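Local coordinates for protein cpftsy (Physcomitrella patens, PDB 4AK9) that probably serves as the chloroplast signal recognition particle receptor, a GTPase of the SRP family that helps deliver proteins to the thylakoid membrane, at residues A[61-73]-A[88-100]. Numbering follows the deposited sequence.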
ATOM      1  N   PHE A  61       5.942   1.843  -4.442  1.00 17.39           N
ATOM      2  CA  PHE A  61       7.167   1.057  -4.445  1.00 19.93           C
ATOM      3  C   PHE A  61       7.231   0.423  -3.044  1.00 22.22           C
ATOM      4  O   PHE A  61       7.280   1.140  -2.026  1.00 26.12           O
ATOM      5  CB  PHE A  61       8.368   1.971  -4.661  1.00 18.18           C
ATOM      6  CG  PHE A  61       8.384   2.650  -5.993  1.00 21.34           C
ATOM      7  CD1 PHE A  61       7.640   3.807  -6.214  1.00 21.10           C
ATOM      8  CD2 PHE A  61       9.177   2.158  -7.016  1.00 23.76           C
ATOM      9  CE1 PHE A  61       7.660   4.448  -7.425  1.00 21.23           C
ATOM     10  CE2 PHE A  61       9.203   2.800  -8.246  1.00 21.05           C
ATOM     11  CZ  PHE A  61       8.454   3.947  -8.453  1.00 22.68           C
ATOM     12  N   GLY A  62       7.169  -0.910  -2.968  1.00 18.35           N
ATOM     13  CA  GLY A  62       7.099  -1.562  -1.662  1.00 21.10           C
ATOM     14  C   GLY A  62       8.410  -1.469  -0.875  1.00 22.00           C
ATOM     15  O   GLY A  62       9.452  -1.115  -1.449  1.00 18.51           O
ATOM     16  N   PRO A  63       8.376  -1.787   0.437  1.00 21.50           N
ATOM     17  CA  PRO A  63       9.592  -1.591   1.257  1.00 23.13           C
ATOM     18  C   PRO A  63      10.833  -2.251   0.639  1.00 21.33           C
ATOM     19  O   PRO A  63      11.893  -1.633   0.578  1.00 22.93           O
ATOM     20  CB  PRO A  63       9.225  -2.254   2.592  1.00 23.74           C
ATOM     21  CG  PRO A  63       7.697  -1.980   2.699  1.00 25.09           C
ATOM     22  CD  PRO A  63       7.195  -2.170   1.253  1.00 21.73           C
ATOM     23  N   LYS A  64      10.719  -3.484   0.159  1.00 19.16           N
ATOM     24  CA  LYS A  64      11.903  -4.115  -0.413  1.00 22.21           C
ATOM     25  C   LYS A  64      12.383  -3.492  -1.713  1.00 23.27           C
ATOM     26  O   LYS A  64      13.593  -3.394  -1.944  1.00 22.53           O
ATOM     27  CB  LYS A  64      11.686  -5.612  -0.594  1.00 29.33           C
ATOM     28  CG  LYS A  64      11.569  -6.314   0.733  1.00 34.99           C
ATOM     29  CD  LYS A  64      11.401  -7.795   0.512  1.00 52.11           C
ATOM     30  CE  LYS A  64      10.526  -8.375   1.612  1.00 59.89           C
ATOM     31  NZ  LYS A  64       9.371  -9.155   1.048  1.00 75.45           N
ATOM     32  N   THR A  65      11.443  -3.091  -2.564  1.00 21.35           N
ATOM     33  CA  THR A  65      11.780  -2.499  -3.865  1.00 17.38           C
ATOM     34  C   THR A  65      12.406  -1.097  -3.666  1.00 20.58           C
ATOM     35  O   THR A  65      13.440  -0.753  -4.283  1.00 18.92           O
ATOM     36  CB  THR A  65      10.500  -2.398  -4.759  1.00 21.46           C
ATOM     37  OG1 THR A  65       9.955  -3.719  -4.965  1.00 24.39           O
ATOM     38  CG2 THR A  65      10.784  -1.751  -6.121  1.00 19.91           C
ATOM     39  N   ALA A  66      11.790  -0.293  -2.809  1.00 17.26           N
ATOM     40  CA  ALA A  66      12.302   1.048  -2.488  1.00 20.92           C
ATOM     41  C   ALA A  66      13.688   0.956  -1.832  1.00 23.63           C
ATOM     42  O   ALA A  66      14.565   1.784  -2.116  1.00 22.28           O
ATOM     43  CB  ALA A  66      11.305   1.816  -1.557  1.00 20.63           C
ATOM     44  N   LEU A  67      13.880  -0.047  -0.969  1.00 19.78           N
ATOM     45  CA  LEU A  67      15.174  -0.258  -0.300  1.00 24.72           C
ATOM     46  C   LEU A  67      16.261  -0.488  -1.349  1.00 25.95           C
ATOM     47  O   LEU A  67      17.317   0.159  -1.339  1.00 25.92           O
ATOM     48  CB  LEU A  67      15.081  -1.439   0.679  1.00 23.88           C
ATOM     49  CG  LEU A  67      16.349  -2.017   1.320  1.00 32.41           C
ATOM     50  CD1 LEU A  67      17.226  -0.915   1.887  1.00 33.68           C
ATOM     51  CD2 LEU A  67      15.930  -2.981   2.417  1.00 32.73           C
ATOM     52  N   LYS A  68      15.996  -1.369  -2.302  1.00 22.03           N
ATOM     53  CA  LYS A  68      17.044  -1.682  -3.264  1.00 25.33           C
ATOM     54  C   LYS A  68      17.284  -0.569  -4.283  1.00 29.01           C
ATOM     55  O   LYS A  68      18.414  -0.389  -4.740  1.00 27.08           O
ATOM     56  CB  LYS A  68      16.783  -3.008  -3.957  1.00 30.52           C
ATOM     57  CG  LYS A  68      15.660  -2.954  -4.926  1.00 31.96           C
ATOM     58  CD  LYS A  68      15.615  -4.231  -5.740  1.00 36.16           C
ATOM     59  CE  LYS A  68      15.482  -5.440  -4.845  1.00 38.68           C
ATOM     60  NZ  LYS A  68      15.036  -6.623  -5.630  1.00 41.47           N
ATOM     61  N   ILE A  69      16.238   0.185  -4.635  1.00 21.48           N
ATOM     62  CA  ILE A  69      16.432   1.353  -5.497  1.00 25.56           C
ATOM     63  C   ILE A  69      17.324   2.398  -4.848  1.00 23.48           C
ATOM     64  O   ILE A  69      18.281   2.875  -5.458  1.00 29.22           O
ATOM     65  CB  ILE A  69      15.086   2.013  -5.858  1.00 20.16           C
ATOM     66  CG1 ILE A  69      14.323   1.089  -6.799  1.00 21.33           C
ATOM     67  CG2 ILE A  69      15.314   3.365  -6.520  1.00 24.02           C
ATOM     68  CD1 ILE A  69      12.853   1.462  -7.003  1.00 20.23           C
ATOM     69  N   VAL A  70      17.013   2.758  -3.609  1.00 22.67           N
ATOM     70  CA  VAL A  70      17.747   3.818  -2.943  1.00 22.94           C
ATOM     71  C   VAL A  70      19.142   3.351  -2.488  1.00 27.51           C
ATOM     72  O   VAL A  70      20.107   4.127  -2.547  1.00 28.23           O
ATOM     73  CB  VAL A  70      16.891   4.429  -1.813  1.00 25.73           C
ATOM     74  CG1 VAL A  70      17.661   5.474  -1.007  1.00 29.68           C
ATOM     75  CG2 VAL A  70      15.613   5.063  -2.431  1.00 26.45           C
ATOM     76  N   ASP A  71      19.262   2.081  -2.110  1.00 26.15           N
ATOM     77  CA  ASP A  71      20.536   1.546  -1.609  1.00 30.34           C
ATOM     78  C   ASP A  71      21.622   1.635  -2.673  1.00 31.76           C
ATOM     79  O   ASP A  71      22.750   2.006  -2.375  1.00 29.36           O
ATOM     80  CB  ASP A  71      20.373   0.114  -1.115  1.00 28.69           C
ATOM     81  CG  ASP A  71      21.320  -0.221   0.042  1.00 47.31           C
ATOM     82  OD1 ASP A  71      21.756   0.701   0.774  1.00 42.63           O
ATOM     83  OD2 ASP A  71      21.627  -1.419   0.216  1.00 59.00           O
ATOM     84  N   THR A  72      21.268   1.350  -3.923  1.00 26.85           N
ATOM     85  CA  THR A  72      22.200   1.523  -5.046  1.00 28.95           C
ATOM     86  C   THR A  72      22.692   2.984  -5.177  1.00 29.19           C
ATOM     87  O   THR A  72      23.880   3.244  -5.457  1.00 34.08           O
ATOM     88  CB  THR A  72      21.514   1.074  -6.360  1.00 31.01           C
ATOM     89  OG1 THR A  72      21.067  -0.282  -6.217  1.00 38.13           O
ATOM     90  CG2 THR A  72      22.473   1.160  -7.516  1.00 39.21           C
ATOM     91  N   ILE A  73      21.786   3.934  -4.976  1.00 26.10           N
ATOM     92  CA  ILE A  73      22.121   5.349  -5.008  1.00 27.80           C
ATOM     93  C   ILE A  73      23.063   5.712  -3.864  1.00 29.93           C
ATOM     94  O   ILE A  73      24.035   6.460  -4.067  1.00 29.75           O
ATOM     95  CB  ILE A  73      20.854   6.219  -4.925  1.00 26.38           C
ATOM     96  CG1 ILE A  73      19.979   6.002  -6.170  1.00 25.66           C
ATOM     97  CG2 ILE A  73      21.178   7.716  -4.729  1.00 23.29           C
ATOM     98  CD1 ILE A  73      18.619   6.659  -6.049  1.00 25.95           C
ATOM     99  N   ILE A  88      21.556  12.302  -9.070  1.00 32.22           N
ATOM    100  CA  ILE A  88      20.848  11.324  -8.245  1.00 29.16           C
ATOM    101  C   ILE A  88      19.495  11.008  -8.889  1.00 28.75           C
ATOM    102  O   ILE A  88      19.080   9.840  -8.948  1.00 26.95           O
ATOM    103  CB  ILE A  88      20.675  11.854  -6.817  1.00 27.08           C
ATOM    104  CG1 ILE A  88      22.025  11.804  -6.094  1.00 29.62           C
ATOM    105  CG2 ILE A  88      19.639  11.030  -6.035  1.00 27.78           C
ATOM    106  CD1 ILE A  88      22.014  12.569  -4.783  1.00 29.16           C
ATOM    107  N   LYS A  89      18.847  12.053  -9.397  1.00 27.78           N
ATOM    108  CA  LYS A  89      17.584  11.941 -10.118  1.00 29.89           C
ATOM    109  C   LYS A  89      17.741  11.054 -11.338  1.00 34.12           C
ATOM    110  O   LYS A  89      16.914  10.179 -11.581  1.00 23.83           O
ATOM    111  CB  LYS A  89      17.099  13.325 -10.545  1.00 29.51           C
ATOM    112  CG  LYS A  89      15.814  13.321 -11.392  1.00 36.67           C
ATOM    113  CD  LYS A  89      14.680  12.612 -10.668  1.00 39.40           C
ATOM    114  CE  LYS A  89      13.368  13.374 -10.771  1.00 42.91           C
ATOM    115  NZ  LYS A  89      13.049  13.805 -12.153  1.00 40.78           N
ATOM    116  N   GLU A  90      18.798  11.271 -12.108  1.00 29.14           N
ATOM    117  CA  GLU A  90      19.059  10.388 -13.239  1.00 34.24           C
ATOM    118  C   GLU A  90      19.297   8.961 -12.807  1.00 29.81           C
ATOM    119  O   GLU A  90      18.828   8.054 -13.477  1.00 26.14           O
ATOM    120  CB  GLU A  90      20.222  10.893 -14.112  1.00 34.82           C
ATOM    121  CG  GLU A  90      19.766  11.869 -15.197  1.00 46.88           C
ATOM    122  CD  GLU A  90      18.483  11.415 -15.921  1.00 58.49           C
ATOM    123  OE1 GLU A  90      18.474  10.303 -16.510  1.00 58.16           O
ATOM    124  OE2 GLU A  90      17.487  12.182 -15.897  1.00 59.59           O
ATOM    125  N   ALA A  91      20.014   8.745 -11.694  1.00 25.23           N
ATOM    126  CA  ALA A  91      20.308   7.378 -11.272  1.00 29.65           C
ATOM    127  C   ALA A  91      19.025   6.694 -10.804  1.00 25.13           C
ATOM    128  O   ALA A  91      18.832   5.486 -11.019  1.00 27.24           O
ATOM    129  CB  ALA A  91      21.349   7.360 -10.169  1.00 29.01           C
ATOM    130  N   LEU A  92      18.165   7.471 -10.155  1.00 25.66           N
ATOM    131  CA  LEU A  92      16.865   6.963  -9.716  1.00 27.22           C
ATOM    132  C   LEU A  92      16.068   6.397 -10.906  1.00 26.47           C
ATOM    133  O   LEU A  92      15.554   5.290 -10.844  1.00 23.94           O
ATOM    134  CB  LEU A  92      16.081   8.068  -9.016  1.00 23.96           C
ATOM    135  CG  LEU A  92      14.610   7.773  -8.659  1.00 24.85           C
ATOM    136  CD1 LEU A  92      14.516   6.637  -7.621  1.00 26.31           C
ATOM    137  CD2 LEU A  92      13.944   9.017  -8.131  1.00 26.89           C
ATOM    138  N   LYS A  93      15.980   7.164 -11.986  1.00 25.96           N
ATOM    139  CA  LYS A  93      15.263   6.714 -13.178  1.00 27.56           C
ATOM    140  C   LYS A  93      15.898   5.475 -13.771  1.00 24.79           C
ATOM    141  O   LYS A  93      15.185   4.543 -14.146  1.00 22.49           O
ATOM    142  CB  LYS A  93      15.170   7.829 -14.235  1.00 26.76           C
ATOM    143  CG  LYS A  93      14.391   9.046 -13.761  1.00 28.89           C
ATOM    144  CD  LYS A  93      14.384  10.184 -14.805  1.00 33.21           C
ATOM    145  CE  LYS A  93      13.850   9.687 -16.144  1.00 39.55           C
ATOM    146  NZ  LYS A  93      13.670  10.795 -17.131  1.00 47.97           N
ATOM    147  N   LYS A  94      17.229   5.457 -13.888  1.00 22.31           N
ATOM    148  CA  LYS A  94      17.907   4.296 -14.477  1.00 28.36           C
ATOM    149  C   LYS A  94      17.754   3.034 -13.655  1.00 25.22           C
ATOM    150  O   LYS A  94      17.605   1.958 -14.209  1.00 23.48           O
ATOM    151  CB  LYS A  94      19.395   4.572 -14.724  1.00 31.83           C
ATOM    152  CG  LYS A  94      19.602   5.606 -15.791  1.00 40.13           C
ATOM    153  CD  LYS A  94      21.064   6.021 -15.941  1.00 51.99           C
ATOM    154  CE  LYS A  94      21.189   7.133 -16.983  1.00 52.98           C
ATOM    155  NZ  LYS A  94      22.426   7.949 -16.794  1.00 53.82           N
ATOM    156  N   ASN A  95      17.797   3.167 -12.333  1.00 24.10           N
ATOM    157  CA  ASN A  95      17.659   2.025 -11.456  1.00 23.04           C
ATOM    158  C   ASN A  95      16.257   1.442 -11.568  1.00 22.58           C
ATOM    159  O   ASN A  95      16.092   0.224 -11.532  1.00 20.34           O
ATOM    160  CB  ASN A  95      17.936   2.381  -9.999  1.00 26.27           C
ATOM    161  CG  ASN A  95      19.394   2.721  -9.750  1.00 38.56           C
ATOM    162  OD1 ASN A  95      20.264   2.424 -10.574  1.00 40.39           O
ATOM    163  ND2 ASN A  95      19.668   3.349  -8.604  1.00 34.98           N
ATOM    164  N   ILE A  96      15.262   2.307 -11.745  1.00 20.67           N
ATOM    165  CA  ILE A  96      13.896   1.817 -11.912  1.00 20.34           C
ATOM    166  C   ILE A  96      13.772   1.104 -13.246  1.00 19.52           C
ATOM    167  O   ILE A  96      13.190   0.029 -13.336  1.00 19.42           O
ATOM    168  CB  ILE A  96      12.840   2.943 -11.762  1.00 19.51           C
ATOM    169  CG1 ILE A  96      12.857   3.437 -10.322  1.00 17.25           C
ATOM    170  CG2 ILE A  96      11.443   2.413 -12.133  1.00 20.63           C
ATOM    171  CD1 ILE A  96      12.133   4.760 -10.097  1.00 23.37           C
ATOM    172  N   PHE A  97      14.349   1.683 -14.296  1.00 20.39           N
ATOM    173  CA  PHE A  97      14.374   1.001 -15.581  1.00 21.81           C
ATOM    174  C   PHE A  97      15.047  -0.375 -15.493  1.00 22.10           C
ATOM    175  O   PHE A  97      14.556  -1.349 -16.039  1.00 19.69           O
ATOM    176  CB  PHE A  97      15.067   1.863 -16.639  1.00 18.46           C
ATOM    177  CG  PHE A  97      15.169   1.193 -17.971  1.00 22.36           C
ATOM    178  CD1 PHE A  97      14.095   1.197 -18.834  1.00 22.55           C
ATOM    179  CD2 PHE A  97      16.332   0.532 -18.349  1.00 27.21           C
ATOM    180  CE1 PHE A  97      14.180   0.553 -20.065  1.00 22.61           C
ATOM    181  CE2 PHE A  97      16.423  -0.092 -19.582  1.00 31.21           C
ATOM    182  CZ  PHE A  97      15.342  -0.083 -20.438  1.00 21.79           C
ATOM    183  N   LYS A  98      16.177  -0.457 -14.794  1.00 20.84           N
ATOM    184  CA  LYS A  98      16.851  -1.747 -14.649  1.00 22.85           C
ATOM    185  C   LYS A  98      16.020  -2.786 -13.920  1.00 23.33           C
ATOM    186  O   LYS A  98      15.952  -3.935 -14.356  1.00 22.39           O
ATOM    187  CB  LYS A  98      18.202  -1.560 -13.958  1.00 25.93           C
ATOM    188  CG  LYS A  98      19.173  -0.843 -14.856  1.00 32.78           C
ATOM    189  CD  LYS A  98      20.534  -0.631 -14.212  1.00 41.12           C
ATOM    190  CE  LYS A  98      21.287  -1.952 -14.008  1.00 53.84           C
ATOM    191  NZ  LYS A  98      20.926  -2.674 -12.746  1.00 54.36           N
ATOM    192  N   LEU A  99      15.394  -2.387 -12.814  1.00 20.66           N
ATOM    193  CA  LEU A  99      14.552  -3.306 -12.060  1.00 19.03           C
ATOM    194  C   LEU A  99      13.437  -3.834 -12.942  1.00 19.56           C
ATOM    195  O   LEU A  99      13.043  -4.991 -12.803  1.00 20.34           O
ATOM    196  CB  LEU A  99      13.915  -2.605 -10.871  1.00 23.46           C
ATOM    197  CG  LEU A  99      14.789  -2.362  -9.651  1.00 29.48           C
ATOM    198  CD1 LEU A  99      13.860  -2.003  -8.485  1.00 30.09           C
ATOM    199  CD2 LEU A  99      15.593  -3.618  -9.334  1.00 33.39           C
ATOM    200  N   LEU A 100      12.932  -2.995 -13.858  1.00 19.65           N
ATOM    201  CA  LEU A 100      11.816  -3.396 -14.735  1.00 19.17           C
ATOM    202  C   LEU A 100      12.206  -4.339 -15.871  1.00 20.40           C
ATOM    203  O   LEU A 100      11.356  -4.974 -16.482  1.00 22.03           O
ATOM    204  CB  LEU A 100      11.082  -2.158 -15.303  1.00 16.51           C
ATOM    205  CG  LEU A 100      10.181  -1.380 -14.320  1.00 18.80           C
ATOM    206  CD1 LEU A 100       9.862   0.028 -14.918  1.00 18.32           C
ATOM    207  CD2 LEU A 100       8.883  -2.152 -14.066  1.00 17.79           C
TER
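Ile69 and Asn95 mark the near point of two helices, 63-73 and 88-100, whose axes approach to 9.6 Å and cross steeply, their N-to-C directions 133° apart. Ile69 packs on three aliphatic side chains across the contact. With CG1 anti to the carbonyl carbon (chi1 -70°), CG2 falls anti to the backbone N and lies 3.5 Å from Leu92 CD1, while CG1 reaches Leu99 CD1 at 3.6 Å and carries CD1 on to CG1 of Ile96. One turn on, Ile73 spreads its branches over Ile88, Ala91 and Leu92, with CG2 on Ile88 CG2 at 3.9 Å. At the other end, Ile96 CD1 touches the Phe61 ring at CE2, 4.0 Å away, and Leu99 sets CD1 on Thr65 CG2 and CD2 3.6 Å from CD of Lys68. Asn95 ND2 gives a weak, bent bond to Ile69 O (3.5 Å, 136°) and packs on Ile73 CG1, while Thr72 CG2 comes at the amide obliquely from the opposite direction, nearer ND2 (3.7 Å) than OD1. Thr72 OG1 turns back to Lys68 O within its own helix. Helix 280-288 borders the Phe61 end, where Asp286 takes both Lys68 NZ and Thr65 OG1. The contact joins two helices of the SRP54-type helical bundle through branched aliphatic packing, the Asn95 amide set among it and Lys68 and Thr72 at the edge; the single weak amide bond suggests that apolar burial supplies most cohesion.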